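Local coordinates for protein guanine nucleotide exchange factor SRM1 (Saccharomyces cerevisiae, PDB 3OF7) that promotes the replacement of GDP by GTP on the small GTPases GSP1 and GSP2, binds chromatin and controls RNA metabolism and nuclear transport, at residues I181-Y185 with A227-G231; A384-V390 with C439-S444; W401-E405 with E415-E419. All coordinates share one frame. Residue numbers count along the deposited sequence, not the author numbering.

All three contacts belong to one RCC1-like seven-bladed beta-propeller. Contact 1 comes first along the chain and joins two neighbouring blades, through strands 180-183 and 225-229. Contact 2 also bridges blades, bringing the turn before strand 388-393 against the turn before strand 443-450; the blade of strand 443-450 also takes in N-terminal strands 30-34 and 56-58, closing the ring. Contact 3 falls between the segments of contact 2. Their centres are about 11 Å apart, and they touch through adjacent strands 388-393 and 398-402; the centre of contact 1 is about 23 Å from contact 2's and 32 Å from contact 3's. Contacts 1 and 2 hold successive blades together; contact 3 ties one blade's own chain.

Contact 1. Residues I181-Y185 with A227-G231; sequences ILGFY and AWGNG
W228 sets the edge of its indole against the face of the F184 ring, an edge-to-face pair with the F184 ring and the six-membered ring of W228 5.2 Å apart between centroids and planes at 62°; F184 CZ comes 3.7 Å from W228 CH2. Both have chi1 t, with chi2 29° for W228 and 76° for F184. The touching parts, CA 182 to 185 and CA 228 to 230, run roughly antiparallel (164° apart), their nearest CA atoms at L182-N230 (7.0 Å) and F184-G229 (7.4 Å), too wide for strand pairing. G183 (phi 149°, psi -174°) and G229 (130°, -151°) need to be glycine, since a CB would jam against the preceding carbonyl O. Y185 CD2 packs 3.8 Å from W228 CZ2, while L182 (t, p) brings CD2 3.7 Å from N230 CA. W228 NE1 gives weak hydrogen bonds to F184 O (3.1 Å) and L249 O. The first is the one polar link between these segments, so here two blades, from successive RCC1 repeats, meet mainly through aromatic packing.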
loop_
_atom_site.group_PDB
_atom_site.type_symbol
_atom_site.label_atom_id
_atom_site.label_comp_id
_atom_site.label_asym_id
_atom_site.label_seq_id
_atom_site.Cartn_x
_atom_site.Cartn_y
_atom_site.Cartn_z
ATOM N N ILE A 181 -9.314 -17.179 10.582
ATOM C CA ILE A 181 -10.265 -16.188 10.068
ATOM C C ILE A 181 -11.010 -15.542 11.237
ATOM O O ILE A 181 -11.580 -16.246 12.084
ATOM C CB ILE A 181 -11.240 -16.825 9.035
ATOM C CG1 ILE A 181 -10.450 -17.293 7.803
ATOM C CG2 ILE A 181 -12.368 -15.838 8.625
ATOM C CD1 ILE A 181 -11.151 -18.337 6.945
ATOM N N LEU A 182 -10.969 -14.210 11.306
ATOM C CA LEU A 182 -11.794 -13.471 12.262
ATOM C C LEU A 182 -13.211 -13.398 11.696
ATOM O O LEU A 182 -14.156 -13.910 12.304
ATOM C CB LEU A 182 -11.239 -12.067 12.550
ATOM C CG LEU A 182 -12.000 -11.162 13.534
ATOM C CD1 LEU A 182 -12.327 -11.906 14.842
ATOM C CD2 LEU A 182 -11.234 -9.870 13.834
ATOM N N GLY A 183 -13.338 -12.800 10.510
ATOM C CA GLY A 183 -14.638 -12.639 9.852
ATOM C C GLY A 183 -14.654 -11.382 9.004
ATOM O O GLY A 183 -13.633 -10.694 8.865
ATOM N N PHE A 184 -15.816 -11.068 8.451
ATOM C CA PHE A 184 -15.934 -9.926 7.555
ATOM C C PHE A 184 -16.766 -8.808 8.182
ATOM O O PHE A 184 -16.273 -7.692 8.366
ATOM C CB PHE A 184 -16.500 -10.377 6.203
ATOM C CG PHE A 184 -16.760 -9.248 5.231
ATOM C CD1 PHE A 184 -15.707 -8.636 4.551
ATOM C CD2 PHE A 184 -18.068 -8.818 4.978
ATOM C CE1 PHE A 184 -15.949 -7.593 3.637
ATOM C CE2 PHE A 184 -18.322 -7.783 4.076
ATOM C CZ PHE A 184 -17.261 -7.168 3.399
ATOM N N TYR A 185 -18.024 -9.101 8.510
ATOM C CA TYR A 185 -18.893 -8.069 9.087
ATOM C C TYR A 185 -19.640 -8.581 10.322
ATOM O O TYR A 185 -20.431 -9.512 10.228
ATOM C CB TYR A 185 -19.875 -7.545 8.037
ATOM C CG TYR A 185 -20.525 -6.231 8.411
ATOM C CD1 TYR A 185 -21.791 -6.206 9.003
ATOM C CD2 TYR A 185 -19.884 -5.015 8.169
ATOM C CE1 TYR A 185 -22.400 -5.008 9.350
ATOM C CE2 TYR A 185 -20.494 -3.799 8.506
ATOM C CZ TYR A 185 -21.757 -3.812 9.099
ATOM O OH TYR A 185 -22.379 -2.635 9.446
ATOM N N ALA A 227 -12.017 2.726 11.658
ATOM C CA ALA A 227 -11.217 1.517 11.477
ATOM C C ALA A 227 -12.114 0.287 11.512
ATOM O O ALA A 227 -13.169 0.290 12.169
ATOM C CB ALA A 227 -10.121 1.450 12.526
ATOM N N TRP A 228 -11.707 -0.751 10.783
ATOM C CA TRP A 228 -12.490 -1.971 10.622
ATOM C C TRP A 228 -11.551 -3.160 10.402
ATOM O O TRP A 228 -10.658 -3.104 9.548
ATOM C CB TRP A 228 -13.438 -1.798 9.427
ATOM C CG TRP A 228 -14.349 -2.957 9.053
ATOM C CD1 TRP A 228 -14.874 -3.923 9.880
ATOM C CD2 TRP A 228 -14.891 -3.210 7.752
ATOM N NE1 TRP A 228 -15.686 -4.778 9.156
ATOM C CE2 TRP A 228 -15.714 -4.359 7.850
ATOM C CE3 TRP A 228 -14.746 -2.585 6.502
ATOM C CZ2 TRP A 228 -16.389 -4.896 6.746
ATOM C CZ3 TRP A 228 -15.425 -3.115 5.406
ATOM C CH2 TRP A 228 -16.228 -4.265 5.532
ATOM N N GLY A 229 -11.757 -4.227 11.174
ATOM C CA GLY A 229 -11.032 -5.482 10.968
ATOM C C GLY A 229 -10.420 -6.025 12.244
ATOM O O GLY A 229 -10.937 -5.783 13.344
ATOM N N ASN A 230 -9.318 -6.761 12.106
ATOM C CA ASN A 230 -8.600 -7.271 13.272
ATOM C C ASN A 230 -8.032 -6.137 14.121
ATOM O O ASN A 230 -7.664 -5.089 13.596
ATOM C CB ASN A 230 -7.490 -8.237 12.847
ATOM C CG ASN A 230 -6.921 -9.030 14.025
ATOM O OD1 ASN A 230 -7.654 -9.429 14.928
ATOM N ND2 ASN A 230 -5.609 -9.258 14.013
ATOM N N GLY A 231 -7.981 -6.342 15.438
ATOM C CA GLY A 231 -7.550 -5.298 16.354
ATOM C C GLY A 231 -6.539 -5.730 17.397
ATOM O O GLY A 231 -6.307 -5.013 18.368
#

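Contact 2. Residues A384-V390 with C439-S444; sequences AGSHHSV and CGGQFS
The turns of two beta hairpins, in adjacent propeller blades, face one another about 8 Å from the centre of the molecule, measured between centres. In residues 384-390 the turn is closed by a backbone hydrogen bond from G385 N to H388 O (2.8 Å), and in 439-444 by one from G440 N to F443 O (2.9 Å). S386 (phi -57°, psi -50°) and G441 (-62°, -47°) occupy the same place in their turns, as do H387 (-139°, 22°) and Q442 (-135°, 19°), which is what repeated RCC1 blades would be expected to give. The closest CA pairs are G385-C439 at 4.4 Å and S386-G441 at 4.9 Å. G440 O is the shared acceptor: S386 N reaches it in a weak hydrogen bond of 3.3 Å, H388 NE2 in one of 3.2 Å, and G385 CA makes a CA-H...O contact with it at 3.2 Å. A CB on G385 would clash with that same oxygen. H388, with chi1 p and chi2 104°, points toward the other turn and lays its CE1 3.5 Å from C439 CB; C439 SG sits obliquely, 4.4 Å from the centroid of the H388 ring. S386 OG lies 3.5 Å from G441 CA and is hydrogen-bonded to E266 OE2, while S444 OG is hydrogen-bonded to A408 O. Beyond the histidine, the t rotamer of V390 brings its CG2 to 3.7 Å from C439 SG.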
loop_
_atom_site.group_PDB
_atom_site.type_symbol
_atom_site.label_atom_id
_atom_site.label_comp_id
_atom_site.label_asym_id
_atom_site.label_seq_id
_atom_site.Cartn_x
_atom_site.Cartn_y
_atom_site.Cartn_z
ATOM N N ALA A 384 5.337 0.337 -0.256
ATOM C CA ALA A 384 6.014 -0.618 0.616
ATOM C C ALA A 384 5.212 -1.895 0.686
ATOM O O ALA A 384 3.976 -1.849 0.797
ATOM C CB ALA A 384 6.185 -0.027 2.009
ATOM N N GLY A 385 5.912 -3.025 0.598
ATOM C CA GLY A 385 5.315 -4.343 0.826
ATOM C C GLY A 385 5.792 -4.818 2.189
ATOM O O GLY A 385 6.246 -4.005 2.986
ATOM N N SER A 386 5.720 -6.119 2.466
ATOM C CA SER A 386 5.995 -6.580 3.833
ATOM C C SER A 386 7.389 -6.165 4.317
ATOM O O SER A 386 7.531 -5.598 5.418
ATOM C CB SER A 386 5.792 -8.092 3.966
ATOM O OG SER A 386 4.422 -8.408 3.801
ATOM N N HIS A 387 8.403 -6.441 3.493
ATOM C CA HIS A 387 9.804 -6.147 3.841
ATOM C C HIS A 387 10.627 -5.573 2.684
ATOM O O HIS A 387 11.854 -5.640 2.695
ATOM C CB HIS A 387 10.475 -7.388 4.450
ATOM C CG HIS A 387 9.843 -7.801 5.735
ATOM N ND1 HIS A 387 10.225 -7.276 6.950
ATOM C CD2 HIS A 387 8.782 -8.603 5.985
ATOM C CE1 HIS A 387 9.444 -7.760 7.899
ATOM N NE2 HIS A 387 8.560 -8.567 7.340
ATOM N N HIS A 388 9.943 -4.987 1.704
ATOM C CA HIS A 388 10.613 -4.305 0.601
ATOM C C HIS A 388 9.859 -3.024 0.277
ATOM O O HIS A 388 8.745 -2.799 0.766
ATOM C CB HIS A 388 10.719 -5.217 -0.631
ATOM C CG HIS A 388 9.398 -5.530 -1.266
ATOM N ND1 HIS A 388 8.978 -4.939 -2.439
ATOM C CD2 HIS A 388 8.397 -6.354 -0.880
ATOM C CE1 HIS A 388 7.783 -5.403 -2.759
ATOM N NE2 HIS A 388 7.405 -6.256 -1.826
ATOM N N SER A 389 10.482 -2.173 -0.526
ATOM C CA SER A 389 9.875 -0.920 -0.922
ATOM C C SER A 389 10.264 -0.599 -2.354
ATOM O O SER A 389 11.257 -1.115 -2.872
ATOM C CB SER A 389 10.319 0.219 -0.008
ATOM O OG SER A 389 10.205 -0.132 1.367
ATOM N N VAL A 390 9.464 0.257 -2.975
ATOM C CA VAL A 390 9.741 0.788 -4.298
ATOM C C VAL A 390 9.363 2.265 -4.272
ATOM O O VAL A 390 8.256 2.622 -3.858
ATOM C CB VAL A 390 8.935 0.055 -5.409
ATOM C CG1 VAL A 390 9.255 0.631 -6.800
ATOM C CG2 VAL A 390 9.195 -1.449 -5.383
ATOM N N CYS A 439 3.040 -2.525 -3.722
ATOM C CA CYS A 439 3.811 -3.693 -3.281
ATOM C C CYS A 439 2.964 -4.561 -2.375
ATOM O O CYS A 439 2.126 -4.048 -1.627
ATOM C CB CYS A 439 5.057 -3.259 -2.501
ATOM S SG CYS A 439 6.188 -2.161 -3.370
ATOM N N GLY A 440 3.185 -5.868 -2.459
ATOM C CA GLY A 440 2.487 -6.842 -1.621
ATOM C C GLY A 440 3.467 -7.608 -0.765
ATOM O O GLY A 440 4.587 -7.134 -0.499
ATOM N N GLY A 441 3.061 -8.800 -0.331
ATOM C CA GLY A 441 3.899 -9.605 0.557
ATOM C C GLY A 441 5.222 -10.001 -0.081
ATOM O O GLY A 441 6.287 -9.878 0.540
ATOM N N GLN A 442 5.152 -10.476 -1.323
ATOM C CA GLN A 442 6.312 -11.060 -2.007
ATOM C C GLN A 442 6.479 -10.578 -3.449
ATOM O O GLN A 442 7.185 -11.211 -4.242
ATOM C CB GLN A 442 6.210 -12.602 -2.003
ATOM C CG GLN A 442 6.090 -13.238 -0.619
ATOM C CD GLN A 442 6.228 -14.762 -0.647
ATOM O OE1 GLN A 442 6.194 -15.387 -1.710
ATOM N NE2 GLN A 442 6.386 -15.360 0.530
ATOM N N PHE A 443 5.848 -9.459 -3.792
ATOM C CA PHE A 443 5.781 -9.024 -5.188
ATOM C C PHE A 443 5.507 -7.531 -5.272
ATOM O O PHE A 443 5.122 -6.908 -4.279
ATOM C CB PHE A 443 4.698 -9.817 -5.943
ATOM C CG PHE A 443 3.276 -9.414 -5.597
ATOM C CD1 PHE A 443 2.715 -9.757 -4.371
ATOM C CD2 PHE A 443 2.498 -8.698 -6.517
ATOM C CE1 PHE A 443 1.391 -9.392 -4.047
ATOM C CE2 PHE A 443 1.181 -8.322 -6.211
ATOM C CZ PHE A 443 0.625 -8.667 -4.973
ATOM N N SER A 444 5.693 -6.968 -6.463
ATOM C CA SER A 444 5.444 -5.550 -6.715
ATOM C C SER A 444 4.750 -5.354 -8.066
ATOM O O SER A 444 4.802 -6.227 -8.941
ATOM C CB SER A 444 6.758 -4.769 -6.689
ATOM O OG SER A 444 7.512 -5.070 -5.526
#

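Contact 3. Residues W401-E405 with E415-E419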
loop_
_atom_site.group_PDB
_atom_site.type_symbol
_atom_site.label_atom_id
_atom_site.label_comp_id
_atom_site.label_asym_id
_atom_site.label_seq_id
_atom_site.Cartn_x
_atom_site.Cartn_y
_atom_site.Cartn_z
ATOM N N TRP A 401 14.486 -1.465 -2.695
ATOM C CA TRP A 401 15.394 -1.948 -1.666
ATOM C C TRP A 401 14.644 -2.814 -0.661
ATOM O O TRP A 401 13.406 -2.865 -0.665
ATOM C CB TRP A 401 16.089 -0.788 -0.945
ATOM C CG TRP A 401 15.187 0.098 -0.091
ATOM C CD1 TRP A 401 15.055 0.062 1.271
ATOM C CD2 TRP A 401 14.332 1.160 -0.547
ATOM N NE1 TRP A 401 14.180 1.033 1.692
ATOM C CE2 TRP A 401 13.714 1.717 0.598
ATOM C CE3 TRP A 401 14.020 1.687 -1.812
ATOM C CZ2 TRP A 401 12.806 2.783 0.520
ATOM C CZ3 TRP A 401 13.114 2.746 -1.893
ATOM C CH2 TRP A 401 12.519 3.286 -0.729
ATOM N N GLY A 402 15.409 -3.496 0.186
ATOM C CA GLY A 402 14.835 -4.333 1.221
ATOM C C GLY A 402 15.089 -5.809 0.988
ATOM O O GLY A 402 16.092 -6.191 0.388
ATOM N N PHE A 403 14.174 -6.625 1.493
ATOM C CA PHE A 403 14.276 -8.079 1.443
ATOM C C PHE A 403 14.368 -8.574 -0.001
ATOM O O PHE A 403 13.536 -8.218 -0.838
ATOM C CB PHE A 403 13.056 -8.673 2.140
ATOM C CG PHE A 403 13.117 -10.167 2.336
ATOM C CD1 PHE A 403 12.054 -10.966 1.938
ATOM C CD2 PHE A 403 14.221 -10.766 2.935
ATOM C CE1 PHE A 403 12.089 -12.360 2.134
ATOM C CE2 PHE A 403 14.267 -12.143 3.152
ATOM C CZ PHE A 403 13.201 -12.943 2.742
ATOM N N GLY A 404 15.387 -9.382 -0.291
ATOM C CA GLY A 404 15.676 -9.779 -1.665
ATOM C C GLY A 404 15.300 -11.190 -2.073
ATOM O O GLY A 404 15.256 -11.503 -3.263
ATOM N N GLU A 405 15.033 -12.048 -1.094
ATOM C CA GLU A 405 14.829 -13.479 -1.350
ATOM C C GLU A 405 13.653 -13.815 -2.290
ATOM O O GLU A 405 13.671 -14.831 -2.979
ATOM C CB GLU A 405 14.696 -14.209 -0.013
ATOM C CG GLU A 405 14.549 -15.711 -0.071
ATOM C CD GLU A 405 14.509 -16.302 1.324
ATOM O OE1 GLU A 405 15.512 -16.155 2.052
ATOM O OE2 GLU A 405 13.472 -16.887 1.702
ATOM N N GLU A 415 19.669 -13.134 -4.550
ATOM C CA GLU A 415 18.777 -13.295 -3.394
ATOM C C GLU A 415 19.067 -12.331 -2.238
ATOM O O GLU A 415 18.199 -12.091 -1.393
ATOM C CB GLU A 415 18.815 -14.738 -2.873
ATOM C CG GLU A 415 17.991 -15.712 -3.681
ATOM C CD GLU A 415 17.926 -17.094 -3.047
ATOM O OE1 GLU A 415 18.204 -18.085 -3.754
ATOM O OE2 GLU A 415 17.602 -17.192 -1.843
ATOM N N ASP A 416 20.280 -11.783 -2.202
ATOM C CA ASP A 416 20.718 -10.949 -1.077
ATOM C C ASP A 416 19.871 -9.690 -0.958
ATOM O O ASP A 416 19.424 -9.136 -1.971
ATOM C CB ASP A 416 22.192 -10.568 -1.211
ATOM C CG ASP A 416 23.074 -11.759 -1.514
ATOM O OD1 ASP A 416 23.215 -12.103 -2.709
ATOM O OD2 ASP A 416 23.619 -12.349 -0.558
ATOM N N ASP A 417 19.650 -9.247 0.278
ATOM C CA ASP A 417 18.898 -8.015 0.533
ATOM C C ASP A 417 19.604 -6.799 -0.061
ATOM O O ASP A 417 20.837 -6.765 -0.137
ATOM C CB ASP A 417 18.678 -7.820 2.031
ATOM C CG ASP A 417 17.959 -8.997 2.681
ATOM O OD1 ASP A 417 17.196 -9.707 1.988
ATOM O OD2 ASP A 417 18.157 -9.206 3.892
ATOM N N THR A 418 18.809 -5.818 -0.497
ATOM C CA THR A 418 19.324 -4.594 -1.103
ATOM C C THR A 418 19.313 -3.467 -0.075
ATOM O O THR A 418 18.254 -3.073 0.425
ATOM C CB THR A 418 18.528 -4.204 -2.374
ATOM O OG1 THR A 418 18.624 -5.251 -3.345
ATOM C CG2 THR A 418 19.059 -2.915 -2.974
ATOM N N GLU A 419 20.505 -2.948 0.222
ATOM C CA GLU A 419 20.713 -2.059 1.372
ATOM C C GLU A 419 20.152 -0.642 1.244
ATOM O O GLU A 419 19.666 -0.075 2.225
ATOM C CB GLU A 419 22.199 -2.003 1.740
ATOM C CG GLU A 419 22.473 -1.343 3.081
ATOM C CD GLU A 419 23.928 -1.470 3.506
ATOM O OE1 GLU A 419 24.797 -1.580 2.617
ATOM O OE2 GLU A 419 24.198 -1.454 4.724
#
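G402 and T418 form an antiparallel hydrogen-bonded pair: G402 N donates to T418 O and T418 N to G402 O, each at 2.9 Å with nearly straight geometry, and their CA atoms stand 5.1 Å apart. A third strong bond comes from a side chain, as G404 N donates to D417 OD1 at 2.9 Å. The m rotamer of D417 swings the carboxylate inward to reach that amide just where regular strand pairing has stopped, and sets OD1 3.3 Å from F403 CD2. The touching parts (W401 to E405 against E415 to T418) run 164° apart, close to antiparallel, with CA separations of 4.3 Å for G404-D417 and 4.4 Å for E405-E415. A CB on G404 would clash with the carbonyl oxygens of E415 and D416; on G402, at phi 112° and psi -152°, it would be jammed against the carbonyl O of W401. W401 CB rests 3.4 Å from T418 O; the W401 indole leads away, and its NE1 makes a weak hydrogen bond to E344 O. The contact holds the returning chain against strand 398-402 as it leads into the blade's outermost strand, 421-423. Main-chain and carboxylate-to-amide bonding does this, not charge pairing: at the solvent-exposed end E405 OE1 and E415 OE2 stand 4.5 Å apart, two like charges that can add no attraction.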